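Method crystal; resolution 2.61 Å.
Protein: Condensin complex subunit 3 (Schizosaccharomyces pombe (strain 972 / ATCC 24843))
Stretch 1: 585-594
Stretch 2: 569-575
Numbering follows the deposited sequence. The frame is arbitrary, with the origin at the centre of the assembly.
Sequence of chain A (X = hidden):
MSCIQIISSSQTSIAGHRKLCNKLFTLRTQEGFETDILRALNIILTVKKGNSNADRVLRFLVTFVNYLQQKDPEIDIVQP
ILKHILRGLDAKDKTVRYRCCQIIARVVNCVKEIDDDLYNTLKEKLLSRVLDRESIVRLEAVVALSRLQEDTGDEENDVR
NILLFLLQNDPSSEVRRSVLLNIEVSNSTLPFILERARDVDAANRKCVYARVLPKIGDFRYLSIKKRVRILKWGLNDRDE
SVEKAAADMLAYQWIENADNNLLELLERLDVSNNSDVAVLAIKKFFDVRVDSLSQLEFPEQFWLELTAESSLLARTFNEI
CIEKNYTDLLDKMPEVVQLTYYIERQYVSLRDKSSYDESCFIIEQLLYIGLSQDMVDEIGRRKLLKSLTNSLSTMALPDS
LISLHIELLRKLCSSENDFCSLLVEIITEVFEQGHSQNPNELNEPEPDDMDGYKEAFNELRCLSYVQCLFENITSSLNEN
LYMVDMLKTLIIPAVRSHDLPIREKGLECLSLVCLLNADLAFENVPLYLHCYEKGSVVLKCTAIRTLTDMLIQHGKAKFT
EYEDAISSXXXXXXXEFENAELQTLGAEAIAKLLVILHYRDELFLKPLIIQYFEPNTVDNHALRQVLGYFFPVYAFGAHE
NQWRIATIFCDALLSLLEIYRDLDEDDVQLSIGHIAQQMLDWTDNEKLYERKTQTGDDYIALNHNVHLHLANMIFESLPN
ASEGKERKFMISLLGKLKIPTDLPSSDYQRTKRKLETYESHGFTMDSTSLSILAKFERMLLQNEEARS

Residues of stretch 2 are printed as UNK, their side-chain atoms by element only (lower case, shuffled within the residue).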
# COMPACT_ATOMS: atom_id res chain seq x y z
N LEU A 585 -9.48 -17.02 0.86
CA LEU A 585 -9.06 -17.91 1.93
C LEU A 585 -8.27 -19.09 1.38
O LEU A 585 -7.20 -19.43 1.91
CB LEU A 585 -10.27 -18.39 2.72
CG LEU A 585 -9.96 -19.18 3.99
CD1 LEU A 585 -9.17 -18.34 4.98
CD2 LEU A 585 -11.24 -19.68 4.61
N GLY A 586 -8.78 -19.73 0.33
CA GLY A 586 -8.02 -20.78 -0.32
C GLY A 586 -6.66 -20.29 -0.78
O GLY A 586 -5.64 -20.95 -0.57
N ALA A 587 -6.63 -19.11 -1.41
CA ALA A 587 -5.36 -18.54 -1.84
C ALA A 587 -4.42 -18.34 -0.66
O ALA A 587 -3.23 -18.66 -0.75
CB ALA A 587 -5.60 -17.21 -2.55
N GLU A 588 -4.94 -17.83 0.46
CA GLU A 588 -4.09 -17.60 1.62
C GLU A 588 -3.60 -18.92 2.21
O GLU A 588 -2.43 -19.04 2.57
CB GLU A 588 -4.86 -16.80 2.67
CG GLU A 588 -3.98 -16.22 3.76
CD GLU A 588 -4.75 -15.37 4.75
OE1 GLU A 588 -5.97 -15.17 4.55
OE2 GLU A 588 -4.14 -14.90 5.73
N ALA A 589 -4.49 -19.91 2.32
CA ALA A 589 -4.10 -21.21 2.86
C ALA A 589 -2.96 -21.82 2.05
O ALA A 589 -1.96 -22.27 2.60
CB ALA A 589 -5.30 -22.14 2.90
N ILE A 590 -3.12 -21.86 0.72
CA ILE A 590 -2.07 -22.37 -0.15
C ILE A 590 -0.76 -21.63 0.10
O ILE A 590 0.31 -22.23 0.22
CB ILE A 590 -2.50 -22.28 -1.62
CG1 ILE A 590 -3.68 -23.22 -1.87
CG2 ILE A 590 -1.35 -22.62 -2.56
CD1 ILE A 590 -4.52 -22.84 -3.06
N ALA A 591 -0.84 -20.30 0.18
CA ALA A 591 0.37 -19.49 0.35
C ALA A 591 1.16 -19.92 1.58
O ALA A 591 2.38 -20.11 1.51
CB ALA A 591 -0.00 -18.02 0.44
N LYS A 592 0.49 -20.08 2.72
CA LYS A 592 1.22 -20.42 3.94
C LYS A 592 1.65 -21.88 3.95
O LYS A 592 2.71 -22.20 4.50
CB LYS A 592 0.39 -20.09 5.19
CG LYS A 592 -1.11 -20.32 5.07
CD LYS A 592 -1.82 -20.13 6.40
CE LYS A 592 -1.83 -18.67 6.84
NZ LYS A 592 -2.46 -18.51 8.18
N LEU A 593 0.86 -22.77 3.36
CA LEU A 593 1.29 -24.16 3.24
C LEU A 593 2.57 -24.29 2.42
O LEU A 593 3.41 -25.15 2.71
CB LEU A 593 0.19 -25.02 2.62
CG LEU A 593 -1.06 -25.30 3.46
CD1 LEU A 593 -2.05 -26.12 2.65
CD2 LEU A 593 -0.70 -26.03 4.74
N LEU A 594 2.74 -23.44 1.40
CA LEU A 594 3.95 -23.49 0.59
C LEU A 594 5.15 -22.96 1.37
O LEU A 594 6.20 -23.62 1.44
CB LEU A 594 3.75 -22.70 -0.70
CG LEU A 594 3.41 -23.49 -1.97
CD1 LEU A 594 2.34 -24.54 -1.73
CD2 LEU A 594 2.95 -22.54 -3.06
N UNK A 569 -10.04 -29.53 -2.13
CA UNK A 569 -10.83 -28.41 -1.63
C UNK A 569 -10.04 -27.11 -1.72
O UNK A 569 -10.63 -26.04 -1.92
c UNK A 569 -11.31 -28.67 -0.18
c UNK A 569 -12.06 -29.99 -0.11
c UNK A 569 -10.55 -28.62 2.24
c UNK A 569 -10.13 -28.69 0.80
N UNK A 570 -8.72 -27.18 -1.60
CA UNK A 570 -7.89 -25.99 -1.79
C UNK A 570 -7.96 -25.50 -3.23
O UNK A 570 -7.98 -24.29 -3.48
c UNK A 570 -6.45 -26.27 -1.38
c UNK A 570 -6.19 -26.44 0.12
c UNK A 570 -6.38 -25.12 0.85
c UNK A 570 -4.79 -26.98 0.37
N UNK A 571 -7.97 -26.42 -4.19
CA UNK A 571 -8.16 -26.04 -5.59
C UNK A 571 -9.54 -25.44 -5.80
O UNK A 571 -9.69 -24.36 -6.37
c UNK A 571 -6.54 -27.66 -6.67
c UNK A 571 -3.90 -28.45 -6.98
c UNK A 571 -4.84 -29.36 -6.53
c UNK A 571 -4.27 -27.16 -7.27
c UNK A 571 -6.15 -28.96 -6.38
c UNK A 571 -7.96 -27.24 -6.52
c UNK A 571 -5.58 -26.77 -7.12
N UNK A 572 -10.58 -26.16 -5.36
CA UNK A 572 -11.95 -25.70 -5.57
C UNK A 572 -12.15 -24.32 -4.96
O UNK A 572 -12.74 -23.43 -5.59
c UNK A 572 -14.35 -26.55 -5.42
o UNK A 572 -16.44 -27.41 -4.67
c UNK A 572 -12.92 -26.71 -4.96
o UNK A 572 -14.74 -28.80 -4.74
c UNK A 572 -15.24 -27.67 -4.91
N UNK A 573 -11.66 -24.11 -3.74
CA UNK A 573 -11.79 -22.80 -3.10
C UNK A 573 -11.14 -21.71 -3.94
O UNK A 573 -11.73 -20.65 -4.17
c UNK A 573 -11.16 -22.83 -1.70
N UNK A 574 -9.92 -21.96 -4.42
CA UNK A 574 -9.18 -20.95 -5.16
C UNK A 574 -9.86 -20.59 -6.47
O UNK A 574 -9.64 -19.49 -6.98
c UNK A 574 -5.41 -21.03 -6.10
c UNK A 574 -6.82 -20.49 -6.15
c UNK A 574 -6.87 -19.09 -5.56
c UNK A 574 -7.76 -21.44 -5.42
N UNK A 575 -10.68 -21.48 -7.02
CA UNK A 575 -11.38 -21.22 -8.26
C UNK A 575 -12.75 -20.60 -8.12
O UNK A 575 -13.42 -20.38 -9.14

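Position 569 carries four side-chain carbons and no heteroatom. The first of them is already forked, and one arm runs two carbons long. None comes near the neighbouring helix; the chain stays out of reach of stretch 1, so this buried side chain must find its packing elsewhere in the structure. A beta-branched chain of four carbons with unequal arms is isoleucine: Ile569, with chi1 in p.

Position 570 also has four carbons, but the fork sits at the second. Its CA-to-CB bond points sideways, yet the end of the chain comes nearer to stretch 1, where one of its terminal carbons lies 3.8 Å from Ala589 CB and the other 3.7 Å from Leu593 CD1. A fork at the second carbon means leucine. In Leu570 the atom facing Ala589 CB is CD2 and the one facing Leu593 CD1 is CD1, so the two methyls divide between neighbours one helical turn apart. Its CB adds a further apolar contact, 4.1 Å from Ile590 CG1.

Position 571 shows one carbon followed by a ring of six carbons, with no oxygen on the ring. The CA-to-CB bond points away, and although the ring end comes nearer, its nearest ring carbon stays 5.7 Å from Ile590 CD1. An unsubstituted six-membered ring identifies phenylalanine, Phe571, which is partly exposed and outside the contact.

At 572 there are three carbons in line, the third bearing two oxygens. The chain is exposed and out of reach of the other helix. This is a carboxylate on a two-methylene stem, hence Glu572, a polar residue on the open side of the helix.

Position 573 has a single carbon, pointing toward stretch 1 and lying 4.0 Å from Gly586 CA. One carbon alone is alanine. Ala573 answers a glycine, and the pairing is strict: an ideal CB on Gly586 would fall 2.8 Å from Ala573 CB, a clash.

Position 574 again has four carbons forked at the second. One terminal carbon lies 3.8 Å from Ala587 CB and the other 3.6 Å from Ile590 CD1. This is Leu574, its CD1 against Ala587 and its CD2 against Ile590, with chi1 in t where Leu570 takes m.

Position 575 has no side-chain atoms and is glycine. Gly575 is exposed and touches nothing on stretch 1.

The rule here is small against small where the backbones meet and large into the gaps beside them. Gly586 CA and Leu574 CA come within 5.0 Å, while the helix axes, inclined at 135°, approach to 8.1 Å; such closeness relies on the bare face of Gly586. Further along, Ile590 reaches between the two leucines, its CD1 also 3.8 Å from Leu570 O, and Leu593 extends the apolar seam. No hydrogen bond crosses; the backbone bonds run within each helix, as from Leu574 N to Leu570 O at 3.2 Å. Apolar packing and close fit make up the 320 Å² contact, both sides summed.

Stretch 2 569-575: ILFEALG
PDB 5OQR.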